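Local coordinates for protein mRNA export factor MEX67 (Candida albicans, PDB 1Q40) that probably carries messenger RNA out of the nucleus, its NTF2-like middle domain pairing with a second protein chain, at residues A22-L27 and I37-E42; F70-N75 and V145-V150; L74-N79 and F104-K109; Y126-L131 and T186-P191. One frame throughout, in Å; residues are numbered along the deposited sequence.

Contact 1: A22-L27 and I37-E42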
# COMPACT_ATOMS: atom_id res chain seq x y z
N ALA B 22 -14.29 -11.36 -6.72
CA ALA B 22 -14.42 -12.53 -7.59
C ALA B 22 -14.96 -12.15 -8.98
O ALA B 22 -14.41 -12.56 -9.99
CB ALA B 22 -15.32 -13.59 -6.95
N ASN B 23 -16.03 -11.36 -9.00
CA ASN B 23 -16.60 -10.86 -10.24
C ASN B 23 -15.69 -9.85 -10.92
O ASN B 23 -15.57 -9.86 -12.15
CB ASN B 23 -17.97 -10.23 -10.00
CG ASN B 23 -18.58 -9.64 -11.28
OD1 ASN B 23 -18.86 -8.44 -11.35
ND2 ASN B 23 -18.74 -10.48 -12.30
N TYR B 24 -15.07 -8.97 -10.13
CA TYR B 24 -14.18 -7.94 -10.66
C TYR B 24 -13.05 -8.58 -11.45
O TYR B 24 -12.80 -8.20 -12.59
CB TYR B 24 -13.57 -7.06 -9.55
CG TYR B 24 -12.97 -5.78 -10.12
CD1 TYR B 24 -13.67 -4.58 -10.07
CD2 TYR B 24 -11.72 -5.80 -10.75
CE1 TYR B 24 -13.15 -3.42 -10.61
CE2 TYR B 24 -11.19 -4.64 -11.30
CZ TYR B 24 -11.91 -3.45 -11.23
OH TYR B 24 -11.40 -2.31 -11.79
N LEU B 25 -12.39 -9.56 -10.85
CA LEU B 25 -11.22 -10.19 -11.45
C LEU B 25 -11.57 -11.05 -12.66
O LEU B 25 -10.80 -11.11 -13.61
CB LEU B 25 -10.45 -11.01 -10.41
CG LEU B 25 -9.65 -10.18 -9.38
CD1 LEU B 25 -8.89 -11.12 -8.46
CD2 LEU B 25 -8.71 -9.19 -10.06
N LYS B 26 -12.73 -11.71 -12.62
CA LYS B 26 -13.22 -12.42 -13.79
C LYS B 26 -13.24 -11.50 -15.01
O LYS B 26 -12.68 -11.84 -16.04
CB LYS B 26 -14.63 -12.99 -13.54
CG LYS B 26 -15.06 -14.03 -14.57
CD LYS B 26 -16.45 -14.61 -14.26
CE LYS B 26 -17.58 -13.75 -14.84
NZ LYS B 26 -18.79 -14.56 -15.15
N LEU B 27 -13.85 -10.33 -14.86
CA LEU B 27 -13.98 -9.36 -15.96
C LEU B 27 -12.68 -8.60 -16.25
O LEU B 27 -12.42 -8.22 -17.40
CB LEU B 27 -15.12 -8.36 -15.66
CG LEU B 27 -16.51 -9.00 -15.50
CD1 LEU B 27 -17.59 -7.94 -15.36
CD2 LEU B 27 -16.83 -9.93 -16.64
N ILE B 37 -19.51 0.12 -15.62
CA ILE B 37 -20.72 0.47 -14.87
C ILE B 37 -20.42 0.81 -13.39
O ILE B 37 -21.12 1.62 -12.78
CB ILE B 37 -21.78 -0.67 -15.00
CG1 ILE B 37 -23.16 -0.21 -14.49
CG2 ILE B 37 -21.34 -1.92 -14.24
CD1 ILE B 37 -23.86 0.81 -15.41
N LEU B 38 -19.37 0.20 -12.83
CA LEU B 38 -18.96 0.47 -11.45
C LEU B 38 -18.44 1.89 -11.22
O LEU B 38 -18.40 2.36 -10.10
CB LEU B 38 -17.88 -0.51 -11.00
CG LEU B 38 -18.23 -1.99 -10.97
CD1 LEU B 38 -16.98 -2.82 -10.75
CD2 LEU B 38 -19.27 -2.27 -9.88
N TYR B 39 -18.04 2.56 -12.29
CA TYR B 39 -17.40 3.86 -12.15
C TYR B 39 -18.35 4.97 -12.62
O TYR B 39 -19.11 4.78 -13.56
CB TYR B 39 -16.09 3.87 -12.93
CG TYR B 39 -15.09 2.84 -12.44
CD1 TYR B 39 -14.11 3.18 -11.50
CD2 TYR B 39 -15.13 1.53 -12.89
CE1 TYR B 39 -13.20 2.24 -11.04
CE2 TYR B 39 -14.23 0.58 -12.44
CZ TYR B 39 -13.26 0.94 -11.51
OH TYR B 39 -12.36 0.01 -11.06
N GLN B 40 -18.30 6.11 -11.93
CA GLN B 40 -19.11 7.28 -12.27
C GLN B 40 -18.21 8.48 -12.57
O GLN B 40 -16.99 8.35 -12.63
CB GLN B 40 -20.07 7.58 -11.12
CG GLN B 40 -20.97 6.42 -10.74
CD GLN B 40 -22.08 6.17 -11.74
OE1 GLN B 40 -21.82 5.81 -12.90
NE2 GLN B 40 -23.33 6.36 -11.30
N ASN B 41 -18.82 9.66 -12.77
CA ASN B 41 -18.10 10.87 -13.17
C ASN B 41 -16.99 11.30 -12.21
O ASN B 41 -15.92 11.72 -12.66
CB ASN B 41 -19.06 12.05 -13.38
CG ASN B 41 -19.86 11.93 -14.65
OD1 ASN B 41 -19.47 11.23 -15.58
ND2 ASN B 41 -20.99 12.63 -14.71
N GLU B 42 -17.25 11.20 -10.91
CA GLU B 42 -16.31 11.62 -9.88
C GLU B 42 -15.31 10.51 -9.46
O GLU B 42 -14.40 10.77 -8.67
CB GLU B 42 -17.07 12.12 -8.65
CG GLU B 42 -17.79 13.46 -8.85
CD GLU B 42 -18.28 14.08 -7.54
OE1 GLU B 42 -18.59 13.33 -6.57
OE2 GLU B 42 -18.38 15.33 -7.47
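Tyr24 reaches out from helix 14-29 to meet Leu38 and Tyr39 in the connection that leads on to strand 44-49. With CG anti to the backbone N (chi1 -164°), CB directs the ring off the side of the helix and the ring extends toward the 37-42 segment. CD1 is the first atom to find a partner, lying 3.8 Å from CD1 of Leu38, and the adjacent CE1 keeps that methyl at 3.9 Å. One branch of the leucine fork thus meets the CD1 and CE1 atoms of the ring at an oblique angle. CE1 is also 3.5 Å from Tyr39 OH, the start of the polar end of the contact. The arrangement is that of an NTF2-like domain, in which a long N-terminal helix packs into the hollow of a strongly curved sheet; Phe187 of strand 181-190 forms an edge-to-face pair with Tyr24, and Phe104 of helix 96-105 also touches Tyr24. At the tip, Tyr24 OH donates a hydrogen bond to Tyr39 OH over 2.6 Å. Each hydroxyl sits at the edge of the other's ring, close to its plane, while the two side chains run roughly perpendicular. Tyr39 OH is also hydrogen-bonded to Asp202 OD2 of strand 198-208.

Contact 2: F70-N75 and V145-V150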
# COMPACT_ATOMS: atom_id res chain seq x y z
N PHE B 70 9.48 -3.26 -16.49
CA PHE B 70 8.20 -2.57 -16.28
C PHE B 70 7.78 -1.65 -17.45
O PHE B 70 6.96 -0.75 -17.25
CB PHE B 70 8.28 -1.73 -15.00
CG PHE B 70 8.37 -2.54 -13.74
CD1 PHE B 70 9.59 -2.72 -13.09
CD2 PHE B 70 7.24 -3.11 -13.18
CE1 PHE B 70 9.66 -3.46 -11.91
CE2 PHE B 70 7.30 -3.85 -12.01
CZ PHE B 70 8.52 -4.03 -11.36
N GLY B 71 8.33 -1.89 -18.64
CA GLY B 71 8.08 -1.07 -19.83
C GLY B 71 6.65 -0.68 -20.18
O GLY B 71 6.42 0.44 -20.62
N TYR B 72 5.68 -1.57 -20.00
CA TYR B 72 4.27 -1.24 -20.29
C TYR B 72 3.62 -0.31 -19.25
O TYR B 72 2.60 0.32 -19.53
CB TYR B 72 3.43 -2.51 -20.41
CG TYR B 72 3.55 -3.21 -21.76
CD1 TYR B 72 3.85 -4.56 -21.85
CD2 TYR B 72 3.35 -2.50 -22.94
CE1 TYR B 72 3.97 -5.20 -23.09
CE2 TYR B 72 3.46 -3.12 -24.18
CZ TYR B 72 3.76 -4.46 -24.25
OH TYR B 72 3.86 -5.06 -25.48
N TYR B 73 4.21 -0.24 -18.06
CA TYR B 73 3.65 0.44 -16.90
C TYR B 73 4.25 1.81 -16.58
O TYR B 73 3.60 2.65 -15.94
CB TYR B 73 3.87 -0.44 -15.69
CG TYR B 73 3.20 -1.79 -15.75
CD1 TYR B 73 1.91 -1.95 -15.28
CD2 TYR B 73 3.84 -2.89 -16.29
CE1 TYR B 73 1.26 -3.18 -15.33
CE2 TYR B 73 3.21 -4.15 -16.34
CZ TYR B 73 1.93 -4.28 -15.84
OH TYR B 73 1.26 -5.49 -15.88
N LEU B 74 5.49 2.03 -17.00
CA LEU B 74 6.26 3.17 -16.50
C LEU B 74 5.72 4.53 -16.91
O LEU B 74 5.75 5.46 -16.11
CB LEU B 74 7.73 3.07 -16.94
CG LEU B 74 8.56 1.98 -16.30
CD1 LEU B 74 9.90 1.92 -16.99
CD2 LEU B 74 8.73 2.24 -14.83
N ASN B 75 5.26 4.67 -18.15
CA ASN B 75 4.81 5.99 -18.60
C ASN B 75 3.56 6.45 -17.86
O ASN B 75 3.36 7.65 -17.64
CB ASN B 75 4.55 6.03 -20.10
CG ASN B 75 4.31 7.44 -20.60
OD1 ASN B 75 5.11 8.34 -20.34
ND2 ASN B 75 3.21 7.64 -21.30
N VAL B 145 -0.82 -12.33 -19.99
CA VAL B 145 -1.11 -13.24 -21.10
C VAL B 145 -1.05 -12.58 -22.48
O VAL B 145 -0.97 -13.27 -23.49
CB VAL B 145 -2.48 -13.93 -20.92
CG1 VAL B 145 -2.48 -14.78 -19.65
CG2 VAL B 145 -3.62 -12.92 -20.88
N ALA B 146 -1.08 -11.25 -22.52
CA ALA B 146 -0.99 -10.53 -23.78
C ALA B 146 -0.66 -9.06 -23.55
O ALA B 146 -0.89 -8.53 -22.46
CB ALA B 146 -2.30 -10.66 -24.60
N GLN B 147 -0.11 -8.43 -24.59
CA GLN B 147 0.19 -7.00 -24.60
C GLN B 147 -1.12 -6.25 -24.33
O GLN B 147 -2.19 -6.80 -24.57
CB GLN B 147 0.79 -6.58 -25.96
CG GLN B 147 -0.18 -6.64 -27.14
CD GLN B 147 0.47 -6.44 -28.52
OE1 GLN B 147 1.61 -6.85 -28.76
NE2 GLN B 147 -0.27 -5.81 -29.44
N PRO B 148 -1.05 -5.02 -23.83
CA PRO B 148 -2.26 -4.22 -23.67
C PRO B 148 -2.94 -3.92 -25.02
O PRO B 148 -2.30 -3.91 -26.06
CB PRO B 148 -1.76 -2.92 -23.01
CG PRO B 148 -0.32 -2.89 -23.23
CD PRO B 148 0.16 -4.31 -23.38
N GLU B 149 -4.24 -3.70 -24.98
CA GLU B 149 -4.99 -3.31 -26.17
C GLU B 149 -4.38 -2.06 -26.81
O GLU B 149 -4.21 -2.00 -28.03
CB GLU B 149 -6.46 -3.08 -25.83
CG GLU B 149 -7.28 -2.53 -26.99
CD GLU B 149 -8.77 -2.55 -26.72
OE1 GLU B 149 -9.17 -2.76 -25.56
OE2 GLU B 149 -9.55 -2.35 -27.68
N VAL B 150 -4.03 -1.10 -25.96
CA VAL B 150 -3.46 0.19 -26.37
C VAL B 150 -2.07 0.32 -25.76
O VAL B 150 -1.90 0.21 -24.55
CB VAL B 150 -4.35 1.35 -25.87
CG1 VAL B 150 -3.73 2.73 -26.22
CG2 VAL B 150 -5.75 1.24 -26.45
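Tyr72 lays one face of its ring on Pro148, just beyond the end of strand 134-146, and so ties a long loop of the NTF2-like fold to the end of one of its central strands. The touch is a CH-pi contact: CD of Pro148 stands 3.5 Å from the centroid of the Tyr72 ring and only 9° off the normal, almost exactly over the middle. CG of the same proline leans to one side, 3.7 Å from Tyr72 CD2, so the pyrrolidine covers the ring with two successive methylenes. Being bonded to the electron-poor amide nitrogen, the CD hydrogens are probably well suited to facing an aromatic cloud. Gln147 joins in through its aliphatic root, with CB 3.5 Å from Tyr72 OH at the phenol end.

The ring reaches the proline because CG of Tyr72 lies beside the backbone N and anti to the carbonyl carbon (chi1 -80°). Behind it the loop is folded into a turn, with Tyr73 N hydrogen-bonded to Phe70 O at 2.9 Å. The neighbouring Tyr73 is hydrogen-bonded through OH to Glu144 OE2 of strand 134-146, and the two tyrosines therefore hold the loop to this strand and the residues that follow it. Pro108 touches both of them, and Ile176 also packs on Tyr72. On the other segment, the extended chain of Gln147 carries its amide away from the tyrosine, where NE2 is hydrogen-bonded to the backbone O of Tyr167.

Contact 3: L74-N79 and F104-K109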
# COMPACT_ATOMS: atom_id res chain seq x y z
N LEU B 74 5.49 2.03 -17.00
CA LEU B 74 6.26 3.17 -16.50
C LEU B 74 5.72 4.53 -16.91
O LEU B 74 5.75 5.46 -16.11
CB LEU B 74 7.73 3.07 -16.94
CG LEU B 74 8.56 1.98 -16.30
CD1 LEU B 74 9.90 1.92 -16.99
CD2 LEU B 74 8.73 2.24 -14.83
N ASN B 75 5.26 4.67 -18.15
CA ASN B 75 4.81 5.99 -18.60
C ASN B 75 3.56 6.45 -17.86
O ASN B 75 3.36 7.65 -17.64
CB ASN B 75 4.55 6.03 -20.10
CG ASN B 75 4.31 7.44 -20.60
OD1 ASN B 75 5.11 8.34 -20.34
ND2 ASN B 75 3.21 7.64 -21.30
N ASN B 76 2.72 5.50 -17.47
CA ASN B 76 1.49 5.80 -16.76
C ASN B 76 1.57 5.69 -15.23
O ASN B 76 0.57 5.93 -14.55
CB ASN B 76 0.38 4.90 -17.29
CG ASN B 76 -0.01 5.26 -18.72
OD1 ASN B 76 0.21 6.38 -19.17
ND2 ASN B 76 -0.58 4.30 -19.43
N SER B 77 2.75 5.36 -14.70
CA SER B 77 2.92 5.15 -13.27
C SER B 77 2.82 6.45 -12.48
O SER B 77 3.52 7.41 -12.76
CB SER B 77 4.28 4.49 -12.98
OG SER B 77 4.59 4.50 -11.59
N ARG B 78 1.93 6.47 -11.51
CA ARG B 78 1.71 7.64 -10.65
C ARG B 78 2.37 7.40 -9.29
O ARG B 78 1.75 7.59 -8.24
CB ARG B 78 0.21 7.91 -10.49
CG ARG B 78 -0.09 9.33 -10.06
CD ARG B 78 -1.58 9.64 -9.99
NE ARG B 78 -1.82 11.05 -9.74
CZ ARG B 78 -2.53 11.55 -8.72
NH1 ARG B 78 -3.05 10.76 -7.79
NH2 ARG B 78 -2.68 12.86 -8.62
N ASN B 79 3.63 6.94 -9.33
CA ASN B 79 4.45 6.87 -8.13
C ASN B 79 4.86 8.30 -7.86
O ASN B 79 5.75 8.87 -8.52
CB ASN B 79 5.66 5.96 -8.33
CG ASN B 79 6.56 5.88 -7.10
OD1 ASN B 79 6.56 6.79 -6.25
ND2 ASN B 79 7.35 4.81 -7.01
N PHE B 104 -7.30 1.47 -18.32
CA PHE B 104 -7.46 0.01 -18.27
C PHE B 104 -6.99 -0.65 -19.57
O PHE B 104 -6.43 -1.74 -19.53
CB PHE B 104 -8.92 -0.39 -18.00
CG PHE B 104 -9.42 -0.11 -16.58
CD1 PHE B 104 -8.59 0.37 -15.56
CD2 PHE B 104 -10.77 -0.32 -16.28
CE1 PHE B 104 -9.10 0.62 -14.27
CE2 PHE B 104 -11.27 -0.08 -15.00
CZ PHE B 104 -10.43 0.39 -13.99
N GLN B 105 -7.22 0.00 -20.70
CA GLN B 105 -6.80 -0.53 -22.01
C GLN B 105 -5.29 -0.57 -22.18
O GLN B 105 -4.79 -1.31 -23.02
CB GLN B 105 -7.38 0.31 -23.16
CG GLN B 105 -8.88 0.24 -23.31
CD GLN B 105 -9.37 1.05 -24.50
OE1 GLN B 105 -9.26 2.28 -24.50
NE2 GLN B 105 -9.89 0.37 -25.52
N GLN B 106 -4.57 0.26 -21.42
CA GLN B 106 -3.11 0.35 -21.50
C GLN B 106 -2.36 -0.53 -20.50
O GLN B 106 -1.13 -0.48 -20.42
CB GLN B 106 -2.68 1.81 -21.31
CG GLN B 106 -3.21 2.76 -22.38
CD GLN B 106 -2.91 4.20 -22.04
OE1 GLN B 106 -1.76 4.62 -22.04
NE2 GLN B 106 -3.95 4.95 -21.71
N LEU B 107 -3.08 -1.32 -19.73
CA LEU B 107 -2.47 -2.28 -18.83
C LEU B 107 -2.46 -3.66 -19.52
O LEU B 107 -3.45 -4.05 -20.15
CB LEU B 107 -3.24 -2.32 -17.50
CG LEU B 107 -3.10 -1.05 -16.64
CD1 LEU B 107 -4.13 -1.02 -15.53
CD2 LEU B 107 -1.72 -0.94 -16.05
N PRO B 108 -1.35 -4.39 -19.43
CA PRO B 108 -1.30 -5.74 -20.01
C PRO B 108 -2.48 -6.62 -19.56
O PRO B 108 -2.99 -6.49 -18.44
CB PRO B 108 0.04 -6.28 -19.51
CG PRO B 108 0.90 -5.05 -19.34
CD PRO B 108 -0.05 -3.98 -18.85
N LYS B 109 -2.92 -7.48 -20.47
CA LYS B 109 -3.99 -8.43 -20.21
C LYS B 109 -3.49 -9.52 -19.27
O LYS B 109 -2.34 -9.93 -19.37
CB LYS B 109 -4.51 -9.02 -21.52
CG LYS B 109 -4.98 -7.91 -22.49
CD LYS B 109 -5.71 -8.44 -23.70
CE LYS B 109 -6.22 -7.29 -24.56
NZ LYS B 109 -6.62 -7.74 -25.90
O HOH W 1 -0.22 1.45 -18.27
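Asn76 ND2 is held by two partners, Gln106 OE1 and a water. The direct bond to Gln106 OE1 is 2.9 Å long and nearly straight, with an N-H...O angle of 166°. OE1 lies close to the amide plane of Asn76, as suits an amide donor, yet at the acceptor the geometry is less regular: ND2 approaches from above the carbonyl plane of Gln106, 70° out of it, and the two amides stand almost perpendicular. The water is 3.1 Å from Asn76 ND2 and 3.0 Å from the backbone O of Gln106, forming a second bridge beside the first.

Gln106 follows the end of helix 96-105. Its chain is extended beyond CG, and its terminal amide is turned (chi3 68°) with NE2 hydrogen-bonded to Lys102 O in the last part of that helix. Asn76, whose side chain also rests on Met47 of strand 44-49, belongs to the loop that runs toward helix 86-91.

Because NE2 is committed to the helix carbonyl, OE1 is the amide atom left to face the loop, which is consistent with Asn76 acting as the donor. The two bridges themselves use neutral amides, a backbone carbonyl and a water.

Contact 4: Y126-L131 and T186-P191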
# COMPACT_ATOMS: atom_id res chain seq x y z
N TYR B 126 -12.87 -3.40 5.52
CA TYR B 126 -13.29 -2.64 6.69
C TYR B 126 -14.07 -1.39 6.28
O TYR B 126 -14.14 -1.06 5.10
CB TYR B 126 -12.06 -2.27 7.54
CG TYR B 126 -10.91 -1.63 6.77
CD1 TYR B 126 -10.68 -0.26 6.84
CD2 TYR B 126 -10.04 -2.39 5.99
CE1 TYR B 126 -9.63 0.34 6.15
CE2 TYR B 126 -8.98 -1.80 5.28
CZ TYR B 126 -8.78 -0.43 5.37
OH TYR B 126 -7.75 0.18 4.70
N LYS B 127 -14.64 -0.69 7.25
CA LYS B 127 -15.47 0.48 6.99
C LYS B 127 -14.63 1.71 6.59
O LYS B 127 -13.59 1.99 7.18
CB LYS B 127 -16.31 0.84 8.22
CG LYS B 127 -17.55 -0.02 8.42
CD LYS B 127 -18.39 0.50 9.60
CE LYS B 127 -19.53 -0.46 9.96
NZ LYS B 127 -20.55 0.19 10.84
N PHE B 128 -15.13 2.43 5.59
CA PHE B 128 -14.71 3.80 5.28
C PHE B 128 -15.44 4.74 6.26
O PHE B 128 -16.61 4.50 6.57
CB PHE B 128 -15.07 4.11 3.83
CG PHE B 128 -14.37 5.31 3.26
CD1 PHE B 128 -13.00 5.29 3.03
CD2 PHE B 128 -15.08 6.47 2.96
CE1 PHE B 128 -12.35 6.39 2.51
CE2 PHE B 128 -14.43 7.58 2.44
CZ PHE B 128 -13.06 7.53 2.22
N PRO B 129 -14.79 5.81 6.74
CA PRO B 129 -15.40 6.67 7.78
C PRO B 129 -16.72 7.35 7.41
O PRO B 129 -17.54 7.54 8.30
CB PRO B 129 -14.32 7.73 8.04
CG PRO B 129 -13.06 7.13 7.53
CD PRO B 129 -13.47 6.32 6.34
N THR B 130 -16.91 7.71 6.14
CA THR B 130 -18.11 8.43 5.68
C THR B 130 -18.77 7.73 4.49
O THR B 130 -18.25 6.75 3.98
CB THR B 130 -17.75 9.88 5.26
OG1 THR B 130 -16.74 9.87 4.25
CG2 THR B 130 -17.12 10.66 6.42
N LEU B 131 -19.92 8.26 4.07
CA LEU B 131 -20.65 7.78 2.89
C LEU B 131 -21.06 6.30 2.94
O LEU B 131 -21.36 5.70 1.90
CB LEU B 131 -19.83 8.05 1.61
CG LEU B 131 -19.30 9.47 1.38
CD1 LEU B 131 -18.63 9.55 0.01
CD2 LEU B 131 -20.42 10.50 1.50
N THR B 186 -6.51 -1.32 -4.01
CA THR B 186 -7.43 -0.78 -3.01
C THR B 186 -8.63 -0.13 -3.69
O THR B 186 -8.48 0.74 -4.54
CB THR B 186 -6.70 0.25 -2.13
OG1 THR B 186 -5.68 -0.40 -1.38
CG2 THR B 186 -7.62 0.84 -1.05
N PHE B 187 -9.83 -0.56 -3.29
CA PHE B 187 -11.09 -0.01 -3.75
C PHE B 187 -11.80 0.68 -2.57
O PHE B 187 -11.85 0.12 -1.47
CB PHE B 187 -12.01 -1.12 -4.26
CG PHE B 187 -11.44 -1.96 -5.39
CD1 PHE B 187 -11.68 -1.62 -6.71
CD2 PHE B 187 -10.70 -3.10 -5.12
CE1 PHE B 187 -11.19 -2.40 -7.75
CE2 PHE B 187 -10.19 -3.89 -6.15
CZ PHE B 187 -10.45 -3.54 -7.47
N VAL B 188 -12.34 1.87 -2.78
CA VAL B 188 -13.37 2.42 -1.89
C VAL B 188 -14.69 2.22 -2.62
O VAL B 188 -14.89 2.79 -3.70
CB VAL B 188 -13.16 3.91 -1.59
CG1 VAL B 188 -14.27 4.45 -0.68
CG2 VAL B 188 -11.80 4.13 -0.94
N VAL B 189 -15.58 1.40 -2.06
CA VAL B 189 -16.86 1.08 -2.68
C VAL B 189 -18.01 1.71 -1.88
O VAL B 189 -18.04 1.60 -0.65
CB VAL B 189 -17.07 -0.45 -2.78
CG1 VAL B 189 -18.30 -0.79 -3.63
CG2 VAL B 189 -15.82 -1.13 -3.34
N ILE B 190 -18.93 2.38 -2.57
CA ILE B 190 -20.04 3.09 -1.93
C ILE B 190 -21.41 2.63 -2.49
O ILE B 190 -21.47 2.02 -3.56
CB ILE B 190 -19.85 4.62 -2.07
CG1 ILE B 190 -19.86 5.06 -3.54
CG2 ILE B 190 -18.55 5.06 -1.41
CD1 ILE B 190 -19.83 6.57 -3.75
N PRO B 191 -22.50 2.90 -1.77
CA PRO B 191 -23.85 2.60 -2.28
C PRO B 191 -24.24 3.33 -3.57
O PRO B 191 -24.74 2.70 -4.50
CB PRO B 191 -24.77 3.04 -1.12
CG PRO B 191 -23.90 3.04 0.08
CD PRO B 191 -22.55 3.46 -0.41
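Strands 122-127 and 181-190 both pair with strand 134-146 in the curved sheet of the NTF2-like domain, and the residues leaving the first strand fold back against the end of the second. Phe128 and Val188 meet at the inner part of this contact. The first torsion of Phe128 (chi1 -164°) carries the ring beside its own carbonyl carbon and turns one face to the valine, whose CG1 lies 4.0 Å from the centroid of the Phe128 ring and 10° off the normal. On the opposite face sits CD of the next residue, Pro129, 3.3 Å above the plane and displaced toward the rim, so the ring is held between two aliphatic groups. Met135 of strand 134-146 touches both Phe128 and Val188.

Farther out Leu131 packs over Ile190 and Pro191. Leu131 CB is 4.4 Å from Ile190 CG2, and Leu131 O comes within 3.4 Å of Pro191 CD.

Along strand 181-190 the side chains alternate: Val188 and Ile190 face the 126-131 segment, whereas Phe187 points to the other side, where it meets Phe20 of helix 14-29. Thr186 OG1 is hydrogen-bonded to a polar side chain of the other protein chain; that chain also packs a polar side chain on Leu131. A sheet with helices on one face and a partner chain on the other is typical of NTF2-like dimers.

How the contacts relate
Contacts 1 and 2 are buried, contact 4 is partly so and contact 3 lies at the surface. Contact 1 touches both contact 3, through Phe104, and contact 4, through Phe187: Phe104 packs against both hydroxyls and Phe187 against the Tyr24 ring. Contacts 2 and 3 start from the same loop and share Leu74 and Asn75; their second segments are joined by probable backbone hydrogen bonds between Lys109 and Val145 and Ala146. Contacts 2 and 4 lie about 29 Å apart between centres, on opposite sides of the chain's centre, yet both reach the same sheet and both rest on aliphatic carbon over an aromatic face. Direct polar bonding across the segments belongs to contacts 1 and 3, between phenols and between amides respectively.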